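Long-range contacts in single-stranded-DNA-specific exonuclease RecJ (Thermus thermophilus, PDB 2ZXR), which degrades single-stranded DNA exonucleolytically in the 5' to 3' direction, using divalent metal ions such as magnesium or manganese: residues 4-10 with 424-430; 502-508 with 524-530; 386-390 with 400-404. All coordinates share one frame; numbering follows the deposited sequence.

Contact 1 of 3, residues 4-10 with 424-430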
loop_
_atom_site.group_PDB
_atom_site.type_symbol
_atom_site.label_atom_id
_atom_site.label_comp_id
_atom_site.label_asym_id
_atom_site.label_seq_id
_atom_site.Cartn_x
_atom_site.Cartn_y
_atom_site.Cartn_z
ATOM N N ARG A 4 6.179 3.089 18.350
ATOM C CA ARG A 4 5.985 4.299 17.565
ATOM C C ARG A 4 5.039 3.976 16.392
ATOM O O ARG A 4 5.085 4.616 15.336
ATOM C CB ARG A 4 7.336 4.839 17.065
ATOM C CG ARG A 4 8.087 5.659 18.115
ATOM C CD ARG A 4 9.416 6.196 17.611
ATOM N NE ARG A 4 10.426 5.148 17.517
ATOM C CZ ARG A 4 11.121 4.880 16.416
ATOM N NH1 ARG A 4 10.912 5.585 15.303
ATOM N NH2 ARG A 4 12.038 3.918 16.435
ATOM N N VAL A 5 4.179 2.979 16.606
ATOM C CA VAL A 5 3.195 2.535 15.625
ATOM C C VAL A 5 1.798 2.954 16.082
ATOM O O VAL A 5 1.315 2.471 17.094
ATOM C CB VAL A 5 3.179 0.981 15.480
ATOM C CG1 VAL A 5 2.117 0.557 14.457
ATOM C CG2 VAL A 5 4.551 0.468 15.068
ATOM N N ARG A 6 1.151 3.836 15.332
ATOM C CA ARG A 6 -0.195 4.295 15.676
ATOM C C ARG A 6 -1.252 3.625 14.794
ATOM O O ARG A 6 -1.080 3.549 13.577
ATOM C CB ARG A 6 -0.313 5.818 15.473
ATOM C CG ARG A 6 0.265 6.705 16.585
ATOM C CD ARG A 6 1.678 6.301 16.981
ATOM N NE ARG A 6 2.464 7.422 17.503
ATOM C CZ ARG A 6 3.270 7.342 18.557
ATOM N NH1 ARG A 6 3.389 6.194 19.223
ATOM N NH2 ARG A 6 3.999 8.394 18.916
ATOM N N TRP A 7 -2.327 3.133 15.399
ATOM C CA TRP A 7 -3.423 2.556 14.619
ATOM C C TRP A 7 -4.497 3.638 14.469
ATOM O O TRP A 7 -4.843 4.321 15.432
ATOM C CB TRP A 7 -4.036 1.359 15.325
ATOM C CG TRP A 7 -3.172 0.141 15.347
ATOM C CD1 TRP A 7 -1.812 0.094 15.269
ATOM C CD2 TRP A 7 -3.608 -1.194 15.567
ATOM N NE1 TRP A 7 -1.372 -1.196 15.440
ATOM C CE2 TRP A 7 -2.454 -2.007 15.623
ATOM C CE3 TRP A 7 -4.867 -1.787 15.727
ATOM C CZ2 TRP A 7 -2.516 -3.378 15.834
ATOM C CZ3 TRP A 7 -4.932 -3.163 15.937
ATOM C CH2 TRP A 7 -3.762 -3.941 15.989
ATOM N N ARG A 8 -5.008 3.794 13.257
ATOM C CA ARG A 8 -6.043 4.765 12.966
ATOM C C ARG A 8 -7.187 4.121 12.178
ATOM O O ARG A 8 -6.960 3.281 11.288
ATOM C CB ARG A 8 -5.477 5.926 12.151
ATOM C CG ARG A 8 -6.569 6.807 11.549
ATOM C CD ARG A 8 -6.001 7.999 10.800
ATOM N NE ARG A 8 -5.149 8.825 11.658
ATOM C CZ ARG A 8 -5.598 9.662 12.594
ATOM N NH1 ARG A 8 -6.903 9.795 12.800
ATOM N NH2 ARG A 8 -4.739 10.367 13.330
ATOM N N VAL A 9 -8.413 4.524 12.497
ATOM C CA VAL A 9 -9.579 4.003 11.801
ATOM C C VAL A 9 -10.017 5.011 10.757
ATOM O O VAL A 9 -10.272 6.179 11.076
ATOM C CB VAL A 9 -10.749 3.751 12.771
ATOM C CG1 VAL A 9 -11.933 3.194 12.013
ATOM C CG2 VAL A 9 -10.326 2.781 13.857
ATOM N N LEU A 10 -10.101 4.582 9.508
ATOM C CA LEU A 10 -10.522 5.484 8.449
ATOM C C LEU A 10 -11.916 6.068 8.746
ATOM O O LEU A 10 -12.799 5.389 9.274
ATOM C CB LEU A 10 -10.523 4.759 7.092
ATOM C CG LEU A 10 -9.212 4.062 6.667
ATOM C CD1 LEU A 10 -9.253 3.790 5.144
ATOM C CD2 LEU A 10 -8.000 4.936 7.010
ATOM N N PRO A 424 10.464 9.287 13.949
ATOM C CA PRO A 424 9.513 8.857 12.910
ATOM C C PRO A 424 8.474 7.937 13.570
ATOM O O PRO A 424 8.791 7.253 14.544
ATOM C CB PRO A 424 10.397 8.079 11.924
ATOM C CG PRO A 424 11.774 8.719 12.109
ATOM C CD PRO A 424 11.846 8.893 13.611
ATOM N N VAL A 425 7.250 7.928 13.042
ATOM C CA VAL A 425 6.180 7.061 13.546
ATOM C C VAL A 425 5.527 6.318 12.380
ATOM O O VAL A 425 5.425 6.854 11.278
ATOM C CB VAL A 425 5.071 7.867 14.287
ATOM C CG1 VAL A 425 5.644 8.491 15.542
ATOM C CG2 VAL A 425 4.478 8.941 13.352
ATOM N N ARG A 426 5.092 5.085 12.626
ATOM C CA ARG A 426 4.446 4.272 11.593
ATOM C C ARG A 426 2.943 4.247 11.859
ATOM O O ARG A 426 2.504 4.146 13.005
ATOM C CB ARG A 426 5.012 2.835 11.608
ATOM C CG ARG A 426 4.340 1.868 10.628
ATOM C CD ARG A 426 5.242 0.680 10.220
ATOM N NE ARG A 426 5.453 -0.320 11.273
ATOM C CZ ARG A 426 4.554 -1.233 11.654
ATOM N NH1 ARG A 426 4.849 -2.096 12.627
ATOM N NH2 ARG A 426 3.360 -1.298 11.061
ATOM N N GLU A 427 2.154 4.388 10.805
ATOM C CA GLU A 427 0.705 4.331 10.955
ATOM C C GLU A 427 0.163 3.050 10.316
ATOM O O GLU A 427 0.702 2.578 9.319
ATOM C CB GLU A 427 0.021 5.522 10.288
ATOM C CG GLU A 427 -1.473 5.243 10.067
ATOM C CD GLU A 427 -2.268 6.426 9.549
ATOM O OE1 GLU A 427 -2.437 7.411 10.311
ATOM O OE2 GLU A 427 -2.730 6.366 8.381
ATOM N N VAL A 428 -0.864 2.471 10.930
ATOM C CA VAL A 428 -1.538 1.291 10.391
ATOM C C VAL A 428 -2.951 1.818 10.163
ATOM O O VAL A 428 -3.623 2.224 11.111
ATOM C CB VAL A 428 -1.603 0.120 11.385
ATOM C CG1 VAL A 428 -2.369 -1.034 10.755
ATOM C CG2 VAL A 428 -0.197 -0.337 11.765
ATOM N N ALA A 429 -3.375 1.856 8.910
ATOM C CA ALA A 429 -4.695 2.358 8.550
ATOM C C ALA A 429 -5.715 1.213 8.531
ATOM O O ALA A 429 -5.569 0.235 7.803
ATOM C CB ALA A 429 -4.631 3.055 7.178
ATOM N N LEU A 430 -6.750 1.340 9.349
ATOM C CA LEU A 430 -7.772 0.307 9.439
ATOM C C LEU A 430 -9.010 0.768 8.702
ATOM O O LEU A 430 -9.495 1.877 8.931
ATOM C CB LEU A 430 -8.114 0.016 10.897
ATOM C CG LEU A 430 -7.209 -0.855 11.768
ATOM C CD1 LEU A 430 -6.536 -1.927 10.928
ATOM C CD2 LEU A 430 -6.180 -0.001 12.441
#
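With CG of Trp-7 beside its own backbone N (chi1 -71°), the indole stands alongside Val-428, one face turned to its CB. The strand register, which pairs Trp-7 with Val-428, puts that CB over the five-membered ring, 4.3 Å from its centroid, a CH-pi contact. The first torsion of Val-428 leaves CG2 beside the backbone N, where it meets Trp-7 CD1 at 3.9 Å; Val-428 CG2 also packs against Val-5 CG1 at 3.7 Å. Leu-430 CD2 comes up to Trp-7 CB from the other end at 3.8 Å. Further along this face the guanidinium of Arg-426 takes Val-5 CG2 over one side, off centre.

The reverse face, with Arg-6, Arg-8 and Glu-427, is largely charged: Glu-427 OE1 sits at the guanidinium edge of Arg-8, 3.3 Å from NE, a salt bridge whose hydrogen bond is weak and bent, the carboxylate turned well out of the guanidinium plane. Arg-8 NH2 pairs with Glu-534. At the start, Arg-4, bent at chi3, swings NH1 back to donate to Pro-424 O (2.8 Å, N-H...O 153°); NH1 also reaches Leu-356 O.

Six backbone hydrogen bonds alternate between the chains, the last, Leu-10 N to Leu-430 O, almost straight at 178°. Strands 5-9 and 426-430 thus pair in parallel register, and the N-terminal strand becomes an outermost strand of the mixed sheet that continues into the OB domain.

Contact 2 of 3, residues 502-508 with 524-530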
loop_
_atom_site.group_PDB
_atom_site.type_symbol
_atom_site.label_atom_id
_atom_site.label_comp_id
_atom_site.label_asym_id
_atom_site.label_seq_id
_atom_site.Cartn_x
_atom_site.Cartn_y
_atom_site.Cartn_z
ATOM N N GLU A 502 -6.690 -9.844 26.258
ATOM C CA GLU A 502 -7.455 -9.163 25.232
ATOM C C GLU A 502 -6.493 -8.615 24.196
ATOM O O GLU A 502 -5.455 -8.030 24.540
ATOM C CB GLU A 502 -8.253 -8.007 25.824
ATOM C CG GLU A 502 -9.735 -8.277 26.001
ATOM C CD GLU A 502 -10.514 -6.974 26.088
ATOM O OE1 GLU A 502 -11.754 -7.006 26.268
ATOM O OE2 GLU A 502 -9.866 -5.907 25.966
ATOM N N VAL A 503 -6.841 -8.786 22.924
ATOM C CA VAL A 503 -5.993 -8.299 21.844
ATOM C C VAL A 503 -6.738 -7.484 20.797
ATOM O O VAL A 503 -7.971 -7.487 20.715
ATOM C CB VAL A 503 -5.304 -9.467 21.092
ATOM C CG1 VAL A 503 -4.399 -10.247 22.024
ATOM C CG2 VAL A 503 -6.356 -10.378 20.500
ATOM N N GLU A 504 -5.958 -6.775 20.001
ATOM C CA GLU A 504 -6.468 -5.988 18.893
ATOM C C GLU A 504 -5.654 -6.509 17.718
ATOM O O GLU A 504 -4.466 -6.761 17.863
ATOM C CB GLU A 504 -6.179 -4.503 19.098
ATOM C CG GLU A 504 -7.386 -3.734 19.511
ATOM C CD GLU A 504 -7.096 -2.288 19.733
ATOM O OE1 GLU A 504 -8.084 -1.534 19.729
ATOM O OE2 GLU A 504 -5.907 -1.905 19.914
ATOM N N VAL A 505 -6.289 -6.678 16.569
ATOM C CA VAL A 505 -5.596 -7.192 15.389
ATOM C C VAL A 505 -5.913 -6.387 14.146
ATOM O O VAL A 505 -7.082 -6.088 13.895
ATOM C CB VAL A 505 -6.021 -8.634 15.059
ATOM C CG1 VAL A 505 -5.357 -9.070 13.726
ATOM C CG2 VAL A 505 -5.637 -9.579 16.194
ATOM N N ALA A 506 -4.875 -6.057 13.372
ATOM C CA ALA A 506 -5.029 -5.353 12.112
ATOM C C ALA A 506 -4.775 -6.481 11.125
ATOM O O ALA A 506 -3.654 -6.997 11.054
ATOM C CB ALA A 506 -3.986 -4.296 11.958
ATOM N N GLY A 507 -5.788 -6.892 10.365
ATOM C CA GLY A 507 -5.538 -8.003 9.473
ATOM C C GLY A 507 -6.135 -8.016 8.088
ATOM O O GLY A 507 -7.100 -7.321 7.812
ATOM N N LEU A 508 -5.554 -8.851 7.233
ATOM C CA LEU A 508 -5.999 -9.011 5.852
ATOM C C LEU A 508 -7.025 -10.136 5.768
ATOM O O LEU A 508 -6.775 -11.244 6.263
ATOM C CB LEU A 508 -4.795 -9.366 4.964
ATOM C CG LEU A 508 -3.684 -8.315 4.931
ATOM C CD1 LEU A 508 -2.319 -8.953 4.509
ATOM C CD2 LEU A 508 -4.117 -7.204 3.947
ATOM N N ALA A 524 -2.967 -11.877 10.276
ATOM C CA ALA A 524 -2.621 -10.684 11.037
ATOM C C ALA A 524 -1.334 -10.002 10.549
ATOM O O ALA A 524 -0.332 -10.670 10.346
ATOM C CB ALA A 524 -2.500 -11.036 12.522
ATOM N N VAL A 525 -1.377 -8.681 10.341
ATOM C CA VAL A 525 -0.195 -7.926 9.940
ATOM C C VAL A 525 0.344 -7.280 11.222
ATOM O O VAL A 525 1.561 -7.100 11.381
ATOM C CB VAL A 525 -0.485 -6.827 8.873
ATOM C CG1 VAL A 525 -1.147 -7.443 7.652
ATOM C CG2 VAL A 525 -1.349 -5.750 9.450
ATOM N N ASP A 526 -0.548 -6.893 12.127
ATOM C CA ASP A 526 -0.086 -6.368 13.410
ATOM C C ASP A 526 -1.055 -6.876 14.460
ATOM O O ASP A 526 -2.225 -7.142 14.165
ATOM C CB ASP A 526 0.011 -4.836 13.462
ATOM C CG ASP A 526 0.949 -4.346 14.595
ATOM O OD1 ASP A 526 1.553 -5.197 15.298
ATOM O OD2 ASP A 526 1.097 -3.114 14.794
ATOM N N LEU A 527 -0.549 -7.026 15.677
ATOM C CA LEU A 527 -1.329 -7.548 16.791
ATOM C C LEU A 527 -0.808 -6.913 18.087
ATOM O O LEU A 527 0.416 -6.768 18.261
ATOM C CB LEU A 527 -1.166 -9.070 16.805
ATOM C CG LEU A 527 -1.668 -9.965 17.931
ATOM C CD1 LEU A 527 -1.423 -11.406 17.511
ATOM C CD2 LEU A 527 -0.922 -9.673 19.235
ATOM N N ARG A 528 -1.723 -6.551 18.993
ATOM C CA ARG A 528 -1.319 -5.901 20.237
ATOM C C ARG A 528 -2.365 -5.892 21.358
ATOM O O ARG A 528 -3.536 -6.217 21.157
ATOM C CB ARG A 528 -0.954 -4.447 19.941
ATOM C CG ARG A 528 -2.181 -3.607 19.594
ATOM C CD ARG A 528 -1.865 -2.138 19.339
ATOM N NE ARG A 528 -3.092 -1.347 19.202
ATOM C CZ ARG A 528 -3.121 -0.029 19.017
ATOM N NH1 ARG A 528 -1.990 0.657 18.944
ATOM N NH2 ARG A 528 -4.280 0.604 18.904
ATOM N N LYS A 529 -1.919 -5.514 22.548
ATOM C CA LYS A 529 -2.818 -5.375 23.680
ATOM C C LYS A 529 -3.498 -4.071 23.285
ATOM O O LYS A 529 -2.840 -3.163 22.791
ATOM C CB LYS A 529 -2.021 -5.201 24.974
ATOM C CG LYS A 529 -2.820 -4.647 26.149
ATOM C CD LYS A 529 -1.943 -4.530 27.401
ATOM C CE LYS A 529 -2.723 -3.984 28.589
ATOM N NZ LYS A 529 -3.358 -2.678 28.262
ATOM N N PRO A 530 -4.818 -3.961 23.482
ATOM C CA PRO A 530 -5.535 -2.732 23.110
ATOM C C PRO A 530 -4.831 -1.457 23.564
ATOM O O PRO A 530 -4.275 -1.405 24.649
ATOM C CB PRO A 530 -6.897 -2.922 23.772
ATOM C CG PRO A 530 -7.065 -4.425 23.741
ATOM C CD PRO A 530 -5.709 -4.904 24.176
#
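The beta hairpin of strands 503-514 and 517-528 in the RecJ OB region is interrupted here by a classic beta bulge, Val-525 and Asp-526 both facing Ala-506. Ala-506 O accepts from Val-525 N at 2.9 Å and from Asp-526 N at 3.3 Å, and Ala-506 N donates to Asp-526 O. On the Glu-504 side of the bulge, Glu-504 and Arg-528 form a hydrogen-bonded antiparallel pair, Glu-504 N donating to Arg-528 O at 2.7 Å.

Arg-528 CG lies between the backbone N and the carbonyl carbon (chi1 70°), and the chain then runs extended to NE, carrying the guanidinium alongside Glu-504. Both NE (3.0 Å) and NH2 (3.2 Å) donate to the single oxygen Glu-504 OE2. Pro-530 covers the flank of this carboxylate, with Pro-530 CA 3.3 Å from Glu-504 OE2. Val-505 CG1 touches Ala-524 CB at 3.7 Å; at the bulge itself Val-525 CG1 meets Leu-508 CD1.

Arg-528 NH2 also donates to Ala-532 O, and its guanidinium forms a cation-pi contact with Trp-7. Two bonds from Arg-528, with a weak one from Glu-531 N, reach OE2 of the buried Glu-504; the two groups meet edge to edge, planes 16° apart, a pairing that would probably stabilise the glutamate's negative charge.

Contact 3 of 3, residues 386-390 with 400-404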
loop_
_atom_site.group_PDB
_atom_site.type_symbol
_atom_site.label_atom_id
_atom_site.label_comp_id
_atom_site.label_asym_id
_atom_site.label_seq_id
_atom_site.Cartn_x
_atom_site.Cartn_y
_atom_site.Cartn_z
ATOM N N ASP A 386 29.789 18.992 2.328
ATOM C CA ASP A 386 31.198 19.332 2.146
ATOM C C ASP A 386 32.071 18.066 2.215
ATOM O O ASP A 386 33.165 18.017 1.643
ATOM C CB ASP A 386 31.649 20.314 3.234
ATOM C CG ASP A 386 31.468 19.750 4.637
ATOM O OD1 ASP A 386 30.313 19.516 5.063
ATOM O OD2 ASP A 386 32.486 19.526 5.329
ATOM N N LEU A 387 31.561 17.052 2.912
ATOM C CA LEU A 387 32.264 15.782 3.131
ATOM C C LEU A 387 32.144 14.766 2.005
ATOM O O LEU A 387 32.831 13.755 2.002
ATOM C CB LEU A 387 31.712 15.133 4.400
ATOM C CG LEU A 387 32.284 15.289 5.803
ATOM C CD1 LEU A 387 33.053 16.579 5.966
ATOM C CD2 LEU A 387 31.134 15.169 6.785
ATOM N N LEU A 388 31.274 15.031 1.046
ATOM C CA LEU A 388 31.014 14.074 -0.025
ATOM C C LEU A 388 31.619 14.385 -1.377
ATOM O O LEU A 388 31.805 15.547 -1.732
ATOM C CB LEU A 388 29.499 13.919 -0.174
ATOM C CG LEU A 388 28.758 13.742 1.151
ATOM C CD1 LEU A 388 27.246 13.739 0.906
ATOM C CD2 LEU A 388 29.213 12.451 1.817
ATOM N N LEU A 389 31.914 13.337 -2.133
ATOM C CA LEU A 389 32.468 13.492 -3.464
ATOM C C LEU A 389 31.329 13.830 -4.421
ATOM O O LEU A 389 31.525 14.486 -5.451
ATOM C CB LEU A 389 33.160 12.195 -3.898
ATOM C CG LEU A 389 34.368 11.865 -3.026
ATOM C CD1 LEU A 389 34.947 10.506 -3.406
ATOM C CD2 LEU A 389 35.426 12.997 -3.201
ATOM N N ARG A 390 30.134 13.363 -4.079
ATOM C CA ARG A 390 28.950 13.623 -4.885
ATOM C C ARG A 390 27.790 12.930 -4.203
ATOM O O ARG A 390 27.991 11.988 -3.420
ATOM C CB ARG A 390 29.118 13.060 -6.290
ATOM C CG ARG A 390 29.639 11.647 -6.293
ATOM C CD ARG A 390 29.051 10.858 -7.424
ATOM N NE ARG A 390 28.343 9.672 -6.938
ATOM C CZ ARG A 390 28.707 8.419 -7.207
ATOM N NH1 ARG A 390 29.781 8.189 -7.958
ATOM N NH2 ARG A 390 27.991 7.393 -6.743
ATOM N N PHE A 400 25.316 8.399 -2.577
ATOM C CA PHE A 400 26.471 9.278 -2.543
ATOM C C PHE A 400 27.755 8.500 -2.670
ATOM O O PHE A 400 27.738 7.280 -2.757
ATOM C CB PHE A 400 26.472 10.135 -1.256
ATOM C CG PHE A 400 26.520 9.345 0.047
ATOM C CD1 PHE A 400 27.727 9.184 0.742
ATOM C CD2 PHE A 400 25.362 8.798 0.597
ATOM C CE1 PHE A 400 27.772 8.484 1.983
ATOM C CE2 PHE A 400 25.398 8.102 1.815
ATOM C CZ PHE A 400 26.611 7.946 2.512
ATOM N N ALA A 401 28.868 9.221 -2.745
ATOM C CA ALA A 401 30.176 8.612 -2.797
ATOM C C ALA A 401 30.935 9.450 -1.769
ATOM O O ALA A 401 30.611 10.632 -1.558
ATOM C CB ALA A 401 30.794 8.738 -4.195
ATOM N N MET A 402 31.944 8.855 -1.142
ATOM C CA MET A 402 32.689 9.545 -0.106
ATOM C C MET A 402 33.910 8.745 0.338
ATOM O O MET A 402 33.905 7.508 0.336
ATOM C CB MET A 402 31.773 9.762 1.102
ATOM C CG MET A 402 32.466 10.207 2.378
ATOM S SD MET A 402 31.340 10.295 3.817
ATOM C CE MET A 402 31.495 8.644 4.474
ATOM N N ASP A 403 34.961 9.457 0.728
ATOM C CA ASP A 403 36.165 8.799 1.192
ATOM C C ASP A 403 35.792 8.209 2.550
ATOM O O ASP A 403 35.356 8.933 3.445
ATOM C CB ASP A 403 37.292 9.825 1.331
ATOM C CG ASP A 403 38.622 9.178 1.618
ATOM O OD1 ASP A 403 38.735 8.492 2.648
ATOM O OD2 ASP A 403 39.552 9.351 0.814
ATOM N N GLU A 404 35.942 6.896 2.708
ATOM C CA GLU A 404 35.584 6.274 3.982
ATOM C C GLU A 404 36.322 6.839 5.197
ATOM O O GLU A 404 35.894 6.642 6.340
ATOM C CB GLU A 404 35.783 4.760 3.903
ATOM C CG GLU A 404 34.887 4.101 2.870
ATOM C CD GLU A 404 35.017 2.571 2.848
ATOM O OE1 GLU A 404 35.972 2.038 3.453
ATOM O OE2 GLU A 404 34.165 1.903 2.221
HETATM O O HOH W 1 34.834 12.306 0.194
#
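Leu-388 drives one methyl, CD2, into the notch between Phe-400 and Met-402, an apolar fit. CD2 lies 3.7 Å from Phe-400 CD1 and 3.6 Å from Met-402 SD, with Met-402 CB close behind, so the methyl rests in the corner formed by the ring and the thioether. It meets the ring obliquely. Phe-400 turns its ring inward because CG sits between its backbone N and carbonyl carbon (chi1 60°). Met-402 makes the adjoining wall, its CG resting 3.6 Å from Leu-387 O before the chain bends at the sulfur. Phe-410 of helix 407-419 touches Leu-388, Phe-400 and Met-402, closing over the same apolar cluster.

A second, shallower fit lies across the backbone from this cluster. The small bump of Ala-401 CB rises under the centre of the Arg-390 guanidinium, 3.7 Å from CZ, and also touches Arg-390 CG. Bends at chi2 and chi3 curl the arginine over the methyl like a lid. Leu-389 lies next to it, its CB facing Ala-401 and its CG and CD1 reaching along the chain to Met-402 CA.

Between the two fits runs a short antiparallel pairing, at the open end of the DHHA1-domain hairpin of edge strand 390-393 and strand 397-401. Ala-401 N donates to Arg-390 O at 3.0 Å, the same pairing bringing Phe-400 CB up to that oxygen, and Leu-389 N donates to Ala-401 O at 3.1 Å from well above the carbonyl plane. Where the chains diverge, one water spans them, donating to Leu-387 O and accepting from Asp-403 N.

The two backbone bonds and the water thus fix how the chains align, while apolar packing with Phe-410 sets the side chains; Arg-390 covers Ala-401 CB by contact alone, without a hydrogen bond to it.

In the fold
Contacts 1 and 2 belong to the same mixed sheet, their centres 12 Å apart, with strand 462-466 lying between strands 426-433 and 503-514 in the strand order. Trp-7 of contact 1 reaches across to contact 2: its NE1 is 3.2 Å from Asp-526 OD2, a probable hydrogen bond, and its CH2 is 3.5 Å from Glu-504 O. Leu-430 CD1 adds packing on Ala-506 CB at 3.6 Å. Contact 3 stands apart in the DHHA1 domain, within the chain span bridged by contact 1; its nearest atoms are about 17 Å from contact 1 and about 30 Å from contact 2. All three lie away from the magnesium site of Asp-84, Asp-136, His-160, His-161 and Asp-221.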